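PDB 7ATL: esterase from uncultured bacterium pCosCE1, which probably hydrolyses carboxylic esters as a family VIII carboxylesterase of beta-lactamase fold, and also shows promiscuous acyltransferase activity. Local coordinates for residues A[294-297]-A[298-301]; A[125-129]-A[130-134]. One frame throughout, in Å; residues are numbered along the deposited sequence. Where two conformers were deposited one is given.

Contact 1 (A[294-297]-A[298-301]); sequences AALM and RQAH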
loop_
_atom_site.group_PDB
_atom_site.type_symbol
_atom_site.label_atom_id
_atom_site.label_comp_id
_atom_site.label_asym_id
_atom_site.label_seq_id
_atom_site.Cartn_x
_atom_site.Cartn_y
_atom_site.Cartn_z
ATOM N N ALA A 294 -15.963 -5.761 6.217
ATOM C CA ALA A 294 -15.726 -4.839 5.091
ATOM C C ALA A 294 -16.205 -3.454 5.495
ATOM O O ALA A 294 -15.440 -2.494 5.316
ATOM C CB ALA A 294 -16.431 -5.296 3.840
ATOM N N ALA A 295 -17.432 -3.342 6.006
ATOM C CA ALA A 295 -18.038 -2.037 6.389
ATOM C C ALA A 295 -17.222 -1.389 7.505
ATOM O O ALA A 295 -17.074 -0.154 7.463
ATOM C CB ALA A 295 -19.475 -2.198 6.818
ATOM N N LEU A 296 -16.779 -2.192 8.475
ATOM C CA LEU A 296 -15.916 -1.755 9.604
ATOM C C LEU A 296 -14.618 -1.151 9.048
ATOM O O LEU A 296 -14.212 -0.069 9.526
ATOM C CB LEU A 296 -15.620 -2.953 10.508
ATOM C CG LEU A 296 -14.643 -2.705 11.658
ATOM C CD1 LEU A 296 -15.163 -1.612 12.579
ATOM C CD2 LEU A 296 -14.381 -3.990 12.451
ATOM N N MET A 297 -14.021 -1.795 8.039
ATOM C CA MET A 297 -12.692 -1.405 7.510
ATOM C C MET A 297 -12.767 -0.014 6.854
ATOM O O MET A 297 -11.715 0.656 6.810
ATOM C CB MET A 297 -12.150 -2.475 6.552
ATOM C CG MET A 297 -11.852 -3.768 7.274
ATOM S SD MET A 297 -11.360 -5.115 6.197
ATOM C CE MET A 297 -9.810 -4.433 5.607
ATOM N N ARG A 298 -13.949 0.447 6.420
ATOM C CA ARG A 298 -14.121 1.740 5.692
ATOM C C ARG A 298 -14.866 2.764 6.565
ATOM O O ARG A 298 -15.220 3.858 6.074
ATOM C CB ARG A 298 -14.825 1.508 4.346
ATOM C CG ARG A 298 -16.227 0.906 4.429
ATOM C CD ARG A 298 -17.097 1.273 3.236
ATOM N NE ARG A 298 -18.227 0.369 3.088
ATOM C CZ ARG A 298 -18.153 -0.846 2.563
ATOM N NH1 ARG A 298 -17.003 -1.335 2.124
ATOM N NH2 ARG A 298 -19.238 -1.591 2.500
ATOM N N GLN A 299 -15.077 2.467 7.837
ATOM C CA GLN A 299 -15.416 3.542 8.800
ATOM C C GLN A 299 -14.231 4.508 8.927
ATOM O O GLN A 299 -13.061 4.081 8.765
ATOM C CB GLN A 299 -15.784 2.958 10.155
ATOM C CG GLN A 299 -17.151 2.297 10.167
ATOM C CD GLN A 299 -17.348 1.565 11.470
ATOM O OE1 GLN A 299 -18.071 0.570 11.531
ATOM N NE2 GLN A 299 -16.678 2.042 12.520
ATOM N N ALA A 300 -14.528 5.764 9.235
ATOM C CA ALA A 300 -13.529 6.808 9.549
ATOM C C ALA A 300 -13.034 6.652 11.002
ATOM O O ALA A 300 -13.288 7.564 11.804
ATOM C CB ALA A 300 -14.136 8.168 9.308
ATOM N N HIS A 301 -12.323 5.551 11.310
ATOM C CA HIS A 301 -11.629 5.297 12.606
ATOM C C HIS A 301 -10.750 6.503 12.920
ATOM O O HIS A 301 -10.667 6.842 14.076
ATOM C CB HIS A 301 -10.805 4.005 12.590
ATOM C CG HIS A 301 -11.635 2.775 12.451
ATOM N ND1 HIS A 301 -12.295 2.215 13.521
ATOM C CD2 HIS A 301 -11.933 2.018 11.368
ATOM C CE1 HIS A 301 -12.957 1.160 13.099
ATOM N NE2 HIS A 301 -12.749 1.017 11.787
#
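His301 reaches back to the last turn of helix 291-297, where its NE2 gives a hydrogen bond of 2.9 Å to Leu296 O. The N-H comes from above the carbonyl plane, 38° out of it, and Gln299 N binds Leu296 O at 3.2 Å from the opposite face, so two donors grip one acceptor that the ending helix can no longer serve. Imidazole suits this place because it offers an N-H and, beside it, a C-H edge that Leu296 CD1 can meet: CD1 lies in the ring plane, 3.6 Å from His301 CE1. With CG anti to the backbone N (chi1 175°), Leu296 crosses the histidine at about a right angle, while the Gln299 amide rests alongside CD1. Phe317 stacks on the His301 ring.

Arg298 turns the other way. Its chi1 of 61° sets CG between backbone N and carbonyl carbon, bringing it 3.3 Å from Ala295 O, and the extended chain then runs back along the helix. One guanidinium face lies over Ala295 CA, at 4.0 Å from CZ, where small alanines allow close approach; NH1 is hydrogen-bonded to Tyr349 OH and Arg282 O. This is the end of a helix, where the following loop turns back to supply donors to Leu296 O before an inverse gamma turn centred on Ala300.

Contact 2 (A[125-129]-A[130-134]); sequences LSQPA and EGPYH. With EDO (1,2-ethanediol), chain F.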
loop_
_atom_site.group_PDB
_atom_site.type_symbol
_atom_site.label_atom_id
_atom_site.label_comp_id
_atom_site.label_asym_id
_atom_site.label_seq_id
_atom_site.Cartn_x
_atom_site.Cartn_y
_atom_site.Cartn_z
ATOM N N LEU A 125 11.625 7.660 6.283
ATOM C CA LEU A 125 11.494 8.532 5.081
ATOM C C LEU A 125 10.692 9.797 5.419
ATOM O O LEU A 125 10.781 10.755 4.613
ATOM C CB LEU A 125 10.906 7.758 3.899
ATOM C CG LEU A 125 9.573 7.042 4.114
ATOM C CD1 LEU A 125 8.426 8.009 4.343
ATOM C CD2 LEU A 125 9.248 6.163 2.928
ATOM N N SER A 126 9.966 9.828 6.550
ATOM C CA SER A 126 9.274 11.038 7.070
ATOM C C SER A 126 10.206 11.856 7.959
ATOM O O SER A 126 9.738 12.916 8.430
ATOM C CB SER A 126 8.051 10.720 7.859
ATOM O OG SER A 126 7.222 9.842 7.144
ATOM N N GLN A 127 11.429 11.369 8.225
ATOM C CA GLN A 127 12.369 12.033 9.161
ATOM C C GLN A 127 13.487 12.676 8.359
ATOM O O GLN A 127 13.866 12.150 7.324
ATOM C CB GLN A 127 12.866 11.040 10.203
ATOM C CG GLN A 127 11.810 10.718 11.254
ATOM C CD GLN A 127 12.348 9.778 12.304
ATOM O OE1 GLN A 127 13.534 9.418 12.334
ATOM N NE2 GLN A 127 11.455 9.356 13.177
ATOM N N PRO A 128 14.020 13.837 8.812
ATOM C CA PRO A 128 15.153 14.476 8.145
ATOM C C PRO A 128 16.373 13.547 8.249
ATOM O O PRO A 128 16.323 12.626 9.034
ATOM C CB PRO A 128 15.375 15.812 8.887
ATOM C CG PRO A 128 14.334 15.887 10.001
ATOM C CD PRO A 128 13.583 14.570 10.016
ATOM N N ALA A 129 17.416 13.793 7.449
ATOM C CA ALA A 129 18.739 13.122 7.546
ATOM C C ALA A 129 19.275 13.243 8.985
ATOM O O ALA A 129 19.102 14.306 9.631
ATOM C CB ALA A 129 19.688 13.720 6.534
ATOM N N GLU A 130 19.880 12.178 9.505
ATOM C CA GLU A 130 20.385 12.129 10.911
ATOM C C GLU A 130 19.241 12.365 11.922
ATOM O O GLU A 130 19.528 12.822 13.034
ATOM C CB GLU A 130 21.500 13.162 11.156
ATOM C CG GLU A 130 22.602 13.201 10.103
ATOM C CD GLU A 130 23.258 11.874 9.747
ATOM O OE1 GLU A 130 23.321 10.966 10.611
ATOM O OE2 GLU A 130 23.712 11.758 8.594
ATOM N N GLY A 131 17.992 12.038 11.576
ATOM C CA GLY A 131 16.867 11.988 12.531
ATOM C C GLY A 131 16.889 10.680 13.316
ATOM O O GLY A 131 17.678 9.780 13.031
ATOM N N PRO A 132 16.040 10.537 14.349
ATOM C CA PRO A 132 16.196 9.443 15.309
ATOM C C PRO A 132 16.169 8.035 14.680
ATOM O O PRO A 132 16.981 7.204 15.090
ATOM C CB PRO A 132 15.076 9.645 16.340
ATOM C CG PRO A 132 14.177 10.752 15.779
ATOM C CD PRO A 132 14.949 11.457 14.680
ATOM N N TYR A 133 15.295 7.783 13.697
ATOM C CA TYR A 133 15.252 6.477 12.980
ATOM C C TYR A 133 16.543 6.255 12.164
ATOM O O TYR A 133 17.022 5.117 12.180
ATOM C CB TYR A 133 14.017 6.371 12.085
ATOM C CG TYR A 133 12.711 6.035 12.760
ATOM C CD1 TYR A 133 12.453 6.349 14.078
ATOM C CD2 TYR A 133 11.691 5.446 12.040
ATOM C CE1 TYR A 133 11.232 6.051 14.668
ATOM C CE2 TYR A 133 10.462 5.157 12.612
ATOM C CZ TYR A 133 10.225 5.460 13.933
ATOM O OH TYR A 133 9.018 5.170 14.485
ATOM N N HIS A 134 17.091 7.279 11.481
ATOM C CA HIS A 134 18.381 7.187 10.739
ATOM C C HIS A 134 19.498 6.742 11.712
ATOM O O HIS A 134 20.170 5.730 11.428
ATOM C CB HIS A 134 18.647 8.522 10.000
ATOM C CG HIS A 134 17.614 8.919 8.977
ATOM N ND1 HIS A 134 16.497 9.706 9.294
ATOM C CD2 HIS A 134 17.533 8.673 7.645
ATOM C CE1 HIS A 134 15.789 9.902 8.204
ATOM N NE2 HIS A 134 16.400 9.280 7.192
HETATM C C1 EDO F . 19.624 3.971 8.649
HETATM O O1 EDO F . 18.460 3.143 8.489
HETATM C C2 EDO F . 19.538 5.302 7.993
HETATM O O2 EDO F . 20.710 6.080 8.052
#
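A type II beta turn from Pro128 to Gly131 leads straight into helix 132-136, and Gln127, just before the turn, clasps the helix start. Gln127 OE1 accepts a hydrogen bond from Tyr133 N at 2.8 Å, with the donor in the carbonyl plane on a lone pair and an N-H...O angle of 157°. The chain is extended beyond CG, and chi1 of -75° sends it up to the first turn, giving a backbone N-H without a helical partner a side-chain acceptor. The same OE1 lies 3.4 Å from Pro132 CD, against a proline that suits a helix's first turn because it needs no N-H there.

The other end of the amide lies over one face of the Tyr133 ring, with NE2 3.3 Å from CD1 and displaced toward the rim; amide and ring planes are 62° apart. Asp122 fixes both groups: its OD2 accepts from Gln127 NE2, and its backbone N is bonded to Tyr133 OH.

Ala129 and Glu130 are the turn's central residues, Glu130 taking the positive phi that glycine or asparagine more often fills. Gly131, at the N-cap right before the helix, gives a weak 3.1 Å bond from its N to Pro128 O. In the conformer given, one of two, the His134 ring folds back over the turn, tentatively placed with its edge toward Gln127 O and one face over Ala129 CA. Beyond it, 1,2-ethanediol, probably from the crystallisation liquor, bonds weakly through O2 to His134 O.

Contacts 1 and 2 treat opposite ends of two helices: the first closes the C-terminus of helix 291-297, the second starts helix 132-136. They share no element, and their nearest atoms are about 19 Å apart. At 294-301 a late carbonyl takes donors from backbone and histidine; at 125-134 a spare N-H takes a glutamine oxygen. Both are partly buried. In contact 1, Leu296 and Met297 pack toward helix 67-80, while Arg298 is tied to strand 345-350 of the antiparallel sheet. Contact 2, farther from the chain centre, buries Gln127 and Tyr133 but carries an exposed turn, with Pro128, Ala129 and a poorly ordered Glu130.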